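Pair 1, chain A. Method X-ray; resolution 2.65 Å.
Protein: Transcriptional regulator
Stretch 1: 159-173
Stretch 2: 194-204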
# COMPACT_ATOMS: atom_id res chain seq x y z
N LEU A 159 21.44 12.78 -14.59
CA LEU A 159 22.14 13.68 -13.68
C LEU A 159 22.51 12.96 -12.39
O LEU A 159 21.87 11.98 -12.00
CB LEU A 159 21.29 14.92 -13.39
CG LEU A 159 19.86 14.69 -12.91
CD1 LEU A 159 19.49 15.72 -11.86
CD2 LEU A 159 18.88 14.75 -14.08
N ASN A 160 23.55 13.46 -11.72
CA ASN A 160 24.23 12.76 -10.63
C ASN A 160 24.11 13.58 -9.35
O ASN A 160 25.01 14.34 -8.99
CB ASN A 160 25.70 12.50 -11.00
CG ASN A 160 25.85 11.52 -12.14
OD1 ASN A 160 25.64 11.86 -13.31
ND2 ASN A 160 26.23 10.28 -11.81
N LEU A 161 22.98 13.43 -8.66
CA LEU A 161 22.83 14.07 -7.37
C LEU A 161 23.69 13.35 -6.33
O LEU A 161 23.78 12.12 -6.31
CB LEU A 161 21.37 14.04 -6.93
CG LEU A 161 20.30 14.57 -7.89
CD1 LEU A 161 18.92 14.44 -7.27
CD2 LEU A 161 20.58 16.02 -8.26
N THR A 162 24.33 14.14 -5.47
CA THR A 162 25.07 13.58 -4.35
C THR A 162 24.10 13.06 -3.29
O THR A 162 22.88 13.16 -3.42
CB THR A 162 26.02 14.62 -3.77
OG1 THR A 162 25.27 15.58 -3.01
CG2 THR A 162 26.76 15.34 -4.89
N GLU A 163 24.66 12.48 -2.23
CA GLU A 163 23.81 11.92 -1.18
C GLU A 163 23.05 13.01 -0.43
O GLU A 163 21.83 12.92 -0.25
CB GLU A 163 24.66 11.09 -0.22
CG GLU A 163 25.09 9.74 -0.78
CD GLU A 163 25.32 8.70 0.30
OE1 GLU A 163 25.19 7.50 0.00
OE2 GLU A 163 25.65 9.09 1.44
N ARG A 164 23.76 14.07 -0.03
CA ARG A 164 23.08 15.17 0.66
C ARG A 164 22.09 15.86 -0.27
O ARG A 164 21.01 16.28 0.16
CB ARG A 164 24.09 16.17 1.20
CG ARG A 164 23.44 17.42 1.79
CD ARG A 164 24.47 18.42 2.28
NE ARG A 164 25.40 17.82 3.23
CZ ARG A 164 26.52 18.40 3.65
NH1 ARG A 164 27.30 17.77 4.51
NH2 ARG A 164 26.85 19.61 3.21
N GLU A 165 22.44 16.00 -1.55
CA GLU A 165 21.52 16.59 -2.51
C GLU A 165 20.28 15.72 -2.68
O GLU A 165 19.16 16.24 -2.80
CB GLU A 165 22.21 16.79 -3.86
CG GLU A 165 23.13 18.01 -3.88
CD GLU A 165 24.15 17.97 -5.01
OE1 GLU A 165 25.03 18.85 -5.04
OE2 GLU A 165 24.07 17.05 -5.86
N GLU A 166 20.46 14.40 -2.67
CA GLU A 166 19.31 13.50 -2.72
C GLU A 166 18.41 13.69 -1.50
O GLU A 166 17.18 13.71 -1.63
CB GLU A 166 19.78 12.05 -2.83
CG GLU A 166 20.18 11.65 -4.24
CD GLU A 166 20.32 10.15 -4.42
OE1 GLU A 166 20.62 9.46 -3.43
OE2 GLU A 166 20.12 9.66 -5.55
N LEU A 167 19.00 13.83 -0.31
CA LEU A 167 18.20 14.07 0.89
C LEU A 167 17.43 15.39 0.78
O LEU A 167 16.22 15.45 1.05
CB LEU A 167 19.10 14.08 2.12
CG LEU A 167 19.05 12.87 3.06
CD1 LEU A 167 19.69 11.66 2.40
CD2 LEU A 167 19.74 13.18 4.37
N VAL A 168 18.15 16.45 0.40
CA VAL A 168 17.54 17.77 0.28
C VAL A 168 16.38 17.73 -0.71
O VAL A 168 15.32 18.31 -0.46
CB VAL A 168 18.60 18.81 -0.12
CG1 VAL A 168 17.93 20.12 -0.52
CG2 VAL A 168 19.57 19.04 1.02
N LEU A 169 16.56 17.05 -1.84
CA LEU A 169 15.49 16.99 -2.83
C LEU A 169 14.32 16.14 -2.35
O LEU A 169 13.16 16.48 -2.60
CB LEU A 169 16.03 16.46 -4.16
CG LEU A 169 15.04 16.53 -5.32
CD1 LEU A 169 14.68 17.97 -5.60
CD2 LEU A 169 15.61 15.86 -6.56
N PHE A 170 14.61 15.01 -1.69
CA PHE A 170 13.56 14.20 -1.09
C PHE A 170 12.65 15.04 -0.21
O PHE A 170 11.42 14.94 -0.28
CB PHE A 170 14.17 13.05 -0.29
CG PHE A 170 13.15 12.07 0.25
CD1 PHE A 170 12.57 12.26 1.50
CD2 PHE A 170 12.79 10.95 -0.49
CE1 PHE A 170 11.63 11.36 1.98
CE2 PHE A 170 11.86 10.05 -0.00
CZ PHE A 170 11.28 10.26 1.23
N PHE A 171 13.25 15.90 0.62
CA PHE A 171 12.41 16.68 1.52
C PHE A 171 11.84 17.93 0.85
O PHE A 171 10.78 18.42 1.27
CB PHE A 171 13.18 17.02 2.79
CG PHE A 171 13.37 15.83 3.69
CD1 PHE A 171 12.26 15.16 4.19
CD2 PHE A 171 14.63 15.36 4.00
CE1 PHE A 171 12.42 14.05 5.01
CE2 PHE A 171 14.79 14.26 4.82
CZ PHE A 171 13.69 13.60 5.32
N LEU A 172 12.50 18.46 -0.18
CA LEU A 172 11.93 19.56 -0.95
C LEU A 172 10.64 19.13 -1.64
O LEU A 172 9.62 19.83 -1.58
CB LEU A 172 12.95 20.06 -1.99
CG LEU A 172 13.88 21.22 -1.64
CD1 LEU A 172 14.38 21.85 -2.93
CD2 LEU A 172 13.18 22.27 -0.77
N LEU A 173 10.68 17.98 -2.32
CA LEU A 173 9.49 17.43 -2.97
C LEU A 173 8.38 17.06 -2.00
O LEU A 173 7.28 16.72 -2.45
CB LEU A 173 9.89 16.20 -3.80
CG LEU A 173 10.85 16.45 -4.96
CD1 LEU A 173 11.30 15.13 -5.58
CD2 LEU A 173 10.21 17.35 -6.00
N HIS A 194 22.70 26.49 -0.49
CA HIS A 194 23.73 26.13 -1.47
C HIS A 194 23.43 24.78 -2.11
O HIS A 194 23.58 24.61 -3.33
CB HIS A 194 25.10 26.09 -0.78
CG HIS A 194 25.67 27.43 -0.48
ND1 HIS A 194 25.61 28.49 -1.36
CD2 HIS A 194 26.32 27.90 0.62
CE1 HIS A 194 26.19 29.55 -0.82
NE2 HIS A 194 26.63 29.21 0.38
N ALA A 195 23.00 23.80 -1.30
CA ALA A 195 22.65 22.49 -1.85
C ALA A 195 21.50 22.60 -2.84
O ALA A 195 21.52 21.96 -3.91
CB ALA A 195 22.30 21.53 -0.72
N ILE A 196 20.48 23.39 -2.51
CA ILE A 196 19.34 23.58 -3.41
C ILE A 196 19.80 24.25 -4.70
O ILE A 196 19.31 23.92 -5.79
CB ILE A 196 18.23 24.39 -2.72
CG1 ILE A 196 17.65 23.60 -1.54
CG2 ILE A 196 17.12 24.73 -3.71
CD1 ILE A 196 16.68 24.40 -0.71
N GLU A 197 20.71 25.22 -4.60
CA GLU A 197 21.23 25.87 -5.80
C GLU A 197 21.92 24.86 -6.71
O GLU A 197 21.70 24.86 -7.93
CB GLU A 197 22.20 26.98 -5.41
CG GLU A 197 23.04 27.52 -6.56
CD GLU A 197 22.33 28.61 -7.33
OE1 GLU A 197 22.91 29.10 -8.33
OE2 GLU A 197 21.20 28.98 -6.95
N ARG A 198 22.73 23.96 -6.13
CA ARG A 198 23.43 23.00 -6.97
C ARG A 198 22.48 21.97 -7.56
O ARG A 198 22.64 21.56 -8.72
CB ARG A 198 24.54 22.31 -6.16
CG ARG A 198 25.82 23.11 -6.10
CD ARG A 198 26.95 22.33 -5.45
NE ARG A 198 27.23 22.81 -4.10
CZ ARG A 198 26.66 22.33 -3.00
NH1 ARG A 198 26.98 22.83 -1.82
NH2 ARG A 198 25.78 21.34 -3.09
N ILE A 199 21.44 21.58 -6.82
CA ILE A 199 20.42 20.68 -7.37
C ILE A 199 19.70 21.35 -8.53
O ILE A 199 19.55 20.77 -9.62
CB ILE A 199 19.43 20.26 -6.28
CG1 ILE A 199 20.10 19.36 -5.24
CG2 ILE A 199 18.22 19.56 -6.90
CD1 ILE A 199 19.34 19.30 -3.93
N ARG A 200 19.21 22.57 -8.31
CA ARG A 200 18.55 23.35 -9.34
C ARG A 200 19.39 23.42 -10.61
O ARG A 200 18.89 23.17 -11.72
CB ARG A 200 18.26 24.75 -8.81
CG ARG A 200 17.08 25.44 -9.45
CD ARG A 200 17.20 26.94 -9.29
NE ARG A 200 18.17 27.52 -10.21
CZ ARG A 200 19.15 28.33 -9.85
NH1 ARG A 200 19.30 28.68 -8.58
NH2 ARG A 200 19.99 28.81 -10.76
N ASN A 201 20.67 23.75 -10.47
CA ASN A 201 21.52 23.87 -11.65
C ASN A 201 21.74 22.52 -12.33
O ASN A 201 21.82 22.45 -13.56
CB ASN A 201 22.85 24.52 -11.28
CG ASN A 201 22.76 26.03 -11.25
OD1 ASN A 201 21.86 26.62 -11.86
ND2 ASN A 201 23.67 26.67 -10.52
N LYS A 202 21.84 21.45 -11.54
CA LYS A 202 21.94 20.12 -12.15
C LYS A 202 20.69 19.78 -12.95
O LYS A 202 20.79 19.10 -13.98
CB LYS A 202 22.20 19.07 -11.07
CG LYS A 202 23.66 18.97 -10.67
CD LYS A 202 23.90 17.89 -9.63
CE LYS A 202 25.33 17.96 -9.12
NZ LYS A 202 25.66 16.85 -8.19
N PHE A 203 19.52 20.24 -12.51
CA PHE A 203 18.30 20.02 -13.28
C PHE A 203 18.18 20.97 -14.46
O PHE A 203 17.40 20.70 -15.38
CB PHE A 203 17.07 20.18 -12.38
CG PHE A 203 16.67 18.93 -11.67
CD1 PHE A 203 15.61 18.16 -12.13
CD2 PHE A 203 17.35 18.51 -10.54
CE1 PHE A 203 15.24 17.00 -11.47
CE2 PHE A 203 16.99 17.35 -9.88
CZ PHE A 203 15.93 16.60 -10.35
N GLY A 204 18.93 22.07 -14.46
CA GLY A 204 18.75 23.10 -15.45
C GLY A 204 17.59 24.03 -15.18
O GLY A 204 17.17 24.76 -16.07

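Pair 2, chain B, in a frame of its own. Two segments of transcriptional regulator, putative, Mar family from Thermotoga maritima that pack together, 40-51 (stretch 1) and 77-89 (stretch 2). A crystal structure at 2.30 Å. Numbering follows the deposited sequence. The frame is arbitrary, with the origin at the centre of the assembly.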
# COMPACT_ATOMS: atom_id res chain seq x y z
N SER B 40 -6.46 4.37 -8.47
CA SER B 40 -6.51 2.96 -8.82
C SER B 40 -5.75 2.69 -10.12
O SER B 40 -5.29 1.59 -10.34
CB SER B 40 -7.97 2.49 -8.97
OG SER B 40 -8.54 3.01 -10.15
N ASP B 41 -5.62 3.71 -10.95
CA ASP B 41 -4.89 3.65 -12.19
C ASP B 41 -3.38 4.01 -12.10
O ASP B 41 -2.64 3.76 -13.04
CB ASP B 41 -5.56 4.60 -13.17
CG ASP B 41 -4.99 4.50 -14.55
OD1 ASP B 41 -4.83 3.37 -15.04
OD2 ASP B 41 -4.70 5.55 -15.15
N MSE B 42 -2.93 4.57 -10.97
CA MSE B 42 -1.52 4.90 -10.75
C MSE B 42 -0.71 3.68 -10.40
O MSE B 42 -1.22 2.77 -9.74
CB MSE B 42 -1.35 5.89 -9.59
CG MSE B 42 -1.84 7.27 -9.87
SE MSE B 42 -1.42 8.43 -8.43
CE MSE B 42 -3.19 8.95 -7.83
N LYS B 43 0.57 3.68 -10.79
CA LYS B 43 1.52 2.68 -10.32
C LYS B 43 1.89 2.94 -8.88
O LYS B 43 1.76 4.07 -8.36
CB LYS B 43 2.80 2.64 -11.17
CG LYS B 43 2.56 2.34 -12.68
CD LYS B 43 3.85 2.59 -13.48
CE LYS B 43 3.59 2.90 -14.96
NZ LYS B 43 3.72 1.72 -15.87
N THR B 44 2.37 1.89 -8.24
CA THR B 44 2.68 1.91 -6.83
C THR B 44 3.68 3.03 -6.48
O THR B 44 3.43 3.82 -5.58
CB THR B 44 3.19 0.50 -6.35
OG1 THR B 44 4.38 0.15 -7.06
CG2 THR B 44 2.12 -0.58 -6.61
N THR B 45 4.78 3.16 -7.22
CA THR B 45 5.81 4.14 -6.85
C THR B 45 5.40 5.57 -7.26
O THR B 45 5.82 6.54 -6.64
CB THR B 45 7.23 3.76 -7.33
OG1 THR B 45 7.25 3.73 -8.74
CG2 THR B 45 7.65 2.35 -6.82
N GLU B 46 4.55 5.70 -8.28
CA GLU B 46 3.92 6.99 -8.60
C GLU B 46 3.13 7.51 -7.44
O GLU B 46 3.19 8.70 -7.11
CB GLU B 46 2.94 6.84 -9.79
CG GLU B 46 3.48 7.04 -11.18
CD GLU B 46 2.49 6.55 -12.24
OE1 GLU B 46 1.26 6.70 -12.02
OE2 GLU B 46 2.94 5.98 -13.28
N LEU B 47 2.28 6.64 -6.89
CA LEU B 47 1.43 7.02 -5.74
C LEU B 47 2.27 7.38 -4.52
O LEU B 47 1.98 8.29 -3.80
CB LEU B 47 0.45 5.88 -5.38
CG LEU B 47 -0.45 6.17 -4.16
CD1 LEU B 47 -1.30 7.49 -4.38
CD2 LEU B 47 -1.33 4.94 -3.88
N TYR B 48 3.34 6.65 -4.31
CA TYR B 48 4.22 6.85 -3.17
C TYR B 48 4.90 8.23 -3.27
O TYR B 48 4.92 9.01 -2.28
CB TYR B 48 5.25 5.69 -3.17
CG TYR B 48 6.01 5.49 -1.88
CD1 TYR B 48 5.41 5.70 -0.65
CD2 TYR B 48 7.35 5.10 -1.89
CE1 TYR B 48 6.11 5.53 0.56
CE2 TYR B 48 8.05 4.92 -0.67
CZ TYR B 48 7.40 5.15 0.53
OH TYR B 48 8.04 5.01 1.71
N ALA B 49 5.40 8.56 -4.46
CA ALA B 49 6.02 9.88 -4.67
C ALA B 49 4.97 11.02 -4.59
O ALA B 49 5.26 12.08 -4.06
CB ALA B 49 6.80 9.94 -5.97
N PHE B 50 3.78 10.78 -5.11
CA PHE B 50 2.69 11.77 -5.07
C PHE B 50 2.33 12.09 -3.62
O PHE B 50 2.35 13.23 -3.24
CB PHE B 50 1.43 11.31 -5.85
CG PHE B 50 0.24 12.25 -5.73
CD1 PHE B 50 0.24 13.50 -6.39
CD2 PHE B 50 -0.86 11.92 -4.93
CE1 PHE B 50 -0.85 14.36 -6.25
CE2 PHE B 50 -1.94 12.78 -4.79
CZ PHE B 50 -1.95 13.99 -5.46
N LEU B 51 2.07 11.07 -2.80
CA LEU B 51 1.74 11.28 -1.36
C LEU B 51 2.87 11.93 -0.57
O LEU B 51 2.62 12.80 0.29
CB LEU B 51 1.34 9.97 -0.70
CG LEU B 51 -0.00 9.38 -1.17
CD1 LEU B 51 -0.15 7.93 -0.64
CD2 LEU B 51 -1.17 10.28 -0.71
N ASN B 77 11.33 9.78 -14.24
CA ASN B 77 10.22 9.03 -14.81
C ASN B 77 8.97 9.01 -13.96
O ASN B 77 7.89 9.21 -14.47
CB ASN B 77 10.62 7.59 -15.01
CG ASN B 77 11.54 7.41 -16.18
OD1 ASN B 77 11.52 8.19 -17.14
ND2 ASN B 77 12.36 6.36 -16.11
N VAL B 78 9.08 8.73 -12.68
CA VAL B 78 7.91 8.78 -11.83
C VAL B 78 7.32 10.20 -11.93
O VAL B 78 6.13 10.36 -12.17
CB VAL B 78 8.24 8.39 -10.40
CG1 VAL B 78 7.07 8.69 -9.46
CG2 VAL B 78 8.60 6.95 -10.34
N VAL B 79 8.16 11.23 -11.84
CA VAL B 79 7.66 12.62 -11.85
C VAL B 79 7.10 12.98 -13.23
O VAL B 79 6.00 13.52 -13.32
CB VAL B 79 8.70 13.67 -11.35
CG1 VAL B 79 8.13 15.04 -11.39
CG2 VAL B 79 9.17 13.35 -9.95
N ASP B 80 7.82 12.64 -14.31
CA ASP B 80 7.27 12.86 -15.67
C ASP B 80 5.89 12.18 -15.80
O ASP B 80 4.96 12.72 -16.40
CB ASP B 80 8.19 12.35 -16.81
CG ASP B 80 9.33 13.34 -17.16
N SER B 81 5.74 11.00 -15.23
CA SER B 81 4.46 10.32 -15.33
C SER B 81 3.36 11.02 -14.53
O SER B 81 2.26 11.17 -14.99
CB SER B 81 4.56 8.87 -14.93
OG SER B 81 3.35 8.55 -14.30
N LEU B 82 3.68 11.44 -13.33
CA LEU B 82 2.76 12.22 -12.50
C LEU B 82 2.40 13.51 -13.18
O LEU B 82 1.30 14.01 -13.09
CB LEU B 82 3.40 12.51 -11.13
CG LEU B 82 3.43 11.33 -10.17
CD1 LEU B 82 4.21 11.69 -8.91
CD2 LEU B 82 1.94 10.87 -9.83
N GLU B 83 3.36 14.05 -13.87
CA GLU B 83 3.14 15.29 -14.63
C GLU B 83 2.20 15.12 -15.80
O GLU B 83 1.40 16.00 -16.04
CB GLU B 83 4.47 15.85 -15.07
CG GLU B 83 4.43 17.25 -15.58
CD GLU B 83 5.81 17.91 -15.48
OE1 GLU B 83 6.74 17.21 -14.94
OE2 GLU B 83 5.95 19.11 -15.90
N LYS B 84 2.26 13.99 -16.49
CA LYS B 84 1.35 13.82 -17.60
C LYS B 84 -0.04 13.40 -17.20
O LYS B 84 -0.95 13.62 -17.99
CB LYS B 84 1.93 13.01 -18.77
CG LYS B 84 2.36 11.59 -18.56
CD LYS B 84 3.32 11.17 -19.73
N ARG B 85 -0.23 12.91 -15.96
CA ARG B 85 -1.59 12.76 -15.40
C ARG B 85 -2.10 14.10 -14.84
O ARG B 85 -3.24 14.20 -14.40
CB ARG B 85 -1.68 11.72 -14.29
CG ARG B 85 -0.89 10.48 -14.47
CD ARG B 85 -0.92 9.60 -13.20
NE ARG B 85 -1.73 8.41 -13.47
CZ ARG B 85 -1.27 7.27 -14.00
NH1 ARG B 85 -0.00 7.12 -14.31
NH2 ARG B 85 -2.11 6.27 -14.21
N GLY B 86 -1.26 15.13 -14.85
CA GLY B 86 -1.70 16.48 -14.50
C GLY B 86 -1.78 16.74 -13.01
O GLY B 86 -2.47 17.68 -12.58
N LEU B 87 -1.05 15.94 -12.24
CA LEU B 87 -1.10 15.98 -10.77
C LEU B 87 0.00 16.84 -10.13
O LEU B 87 -0.20 17.37 -9.05
CB LEU B 87 -1.02 14.55 -10.18
CG LEU B 87 -2.15 13.56 -10.59
CD1 LEU B 87 -1.81 12.20 -10.04
CD2 LEU B 87 -3.53 14.03 -10.10
N VAL B 88 1.16 16.95 -10.76
CA VAL B 88 2.30 17.73 -10.24
C VAL B 88 3.02 18.45 -11.39
O VAL B 88 2.80 18.16 -12.57
CB VAL B 88 3.35 16.85 -9.52
CG1 VAL B 88 2.67 15.96 -8.52
CG2 VAL B 88 4.19 16.05 -10.58
N VAL B 89 3.91 19.36 -11.01
CA VAL B 89 4.63 20.18 -11.94
C VAL B 89 5.93 20.56 -11.24
O VAL B 89 5.97 20.55 -10.05
CB VAL B 89 3.76 21.41 -12.36
CG1 VAL B 89 3.61 22.43 -11.23
CG2 VAL B 89 4.29 22.02 -13.58

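Two helices meeting nearly at right angles, with a buried glutamate at the crossing, in pair 1 (chain A) and pair 2 (chain B). In pair 1 the axes of helices 163-172 and 194-203 approach to 9.6 Å at 90°; in pair 2 those of helices 44-51 and 77-84 approach to 9.5 Å at 82°. Fourteen central residues superpose with an RMSD of 0.5 Å over N, CA and C. The contact buries 681 Å² in pair 1 and 540 Å² in pair 2, both sides summed.

The best-matched position is Glu A165 = Glu B46, whose CA atoms fall 0.1 Å apart and whose side-chain centres lie 0.6 Å apart. Each glutamate has chi1 in m and chi2 in t, has its CA-to-CB bond sideways to the other stretch, and brings its carboxylate nearer to it, where basic or hydroxyl groups offset the cost of burying charge. In pair 1 the side chain sits as a knob among Ala A195, Arg A198, Ile A199 and Lys A202. Glu A165 OE2 forms a salt bridge with Lys A202 NZ (2.8 Å), and Glu A165 OE1 forms a longer one with Arg A198 NH2 (3.3 Å), lying near the guanidinium plane at its edge. In pair 2 the matching positions are Arg B85 and Ser B81: Glu B46 OE1 forms a salt bridge with Arg B85 NH1 (2.6 Å), lying over a face of the guanidinium, while Ser B81 OG donates to Glu B46 OE2 (2.8 Å). At the position of Arg A198, the short Ser B81 also reaches the carboxylate, but as an uncharged donor and without a salt bridge.

The same carboxylates also reach back to the start of their own helix. Thr A162 N donates to Glu A165 OE2 (2.9 Å), and Glu A165 N returns a capping bond to Thr A162 OG1 (3.2 Å). At the matching N-cap, Lys B43 N makes a weak bond to Glu B46 OE1 (3.3 Å).

The matched basic residues also tie down the segment before the helix. Lys A202 NZ donates to the backbone Asn A160 O (2.7 Å); Arg B85 NH2 instead forms a salt bridge with the side-chain Asp B41 OD2 (2.8 Å), its hydrogen bond weak.

Apolar packing trades bulk between the helices. At Val A168 = Ala B49 and Ala A195 = Val B78, valine and alanine exchange places: Val A168 CG2 lies 4.1 Å from Ala A195 CB, and Ala B49 CB lies 3.7 Å from Val B78 CG1. Ile A199 = Leu B82, with side-chain centres 0.5 Å apart, fills the next space: Ile A199 CD1 is 3.8 Å from Val A168 CG1, and Leu B82 CD2 is 4.0 Å from Phe B50 CB.

The large aromatic side chain changes stretch. In pair 1, Phe A203 receives Leu A159 CD1 over one face, 3.6 Å from Phe A203 CE2, while Leu A169 CD2 approaches Phe A203 CZ (3.9 Å). Phe A203 matches Gly B86, whereas Leu A169 matches Phe B50; there Phe B50 CE1 packs against Leu B87 CB (3.9 Å).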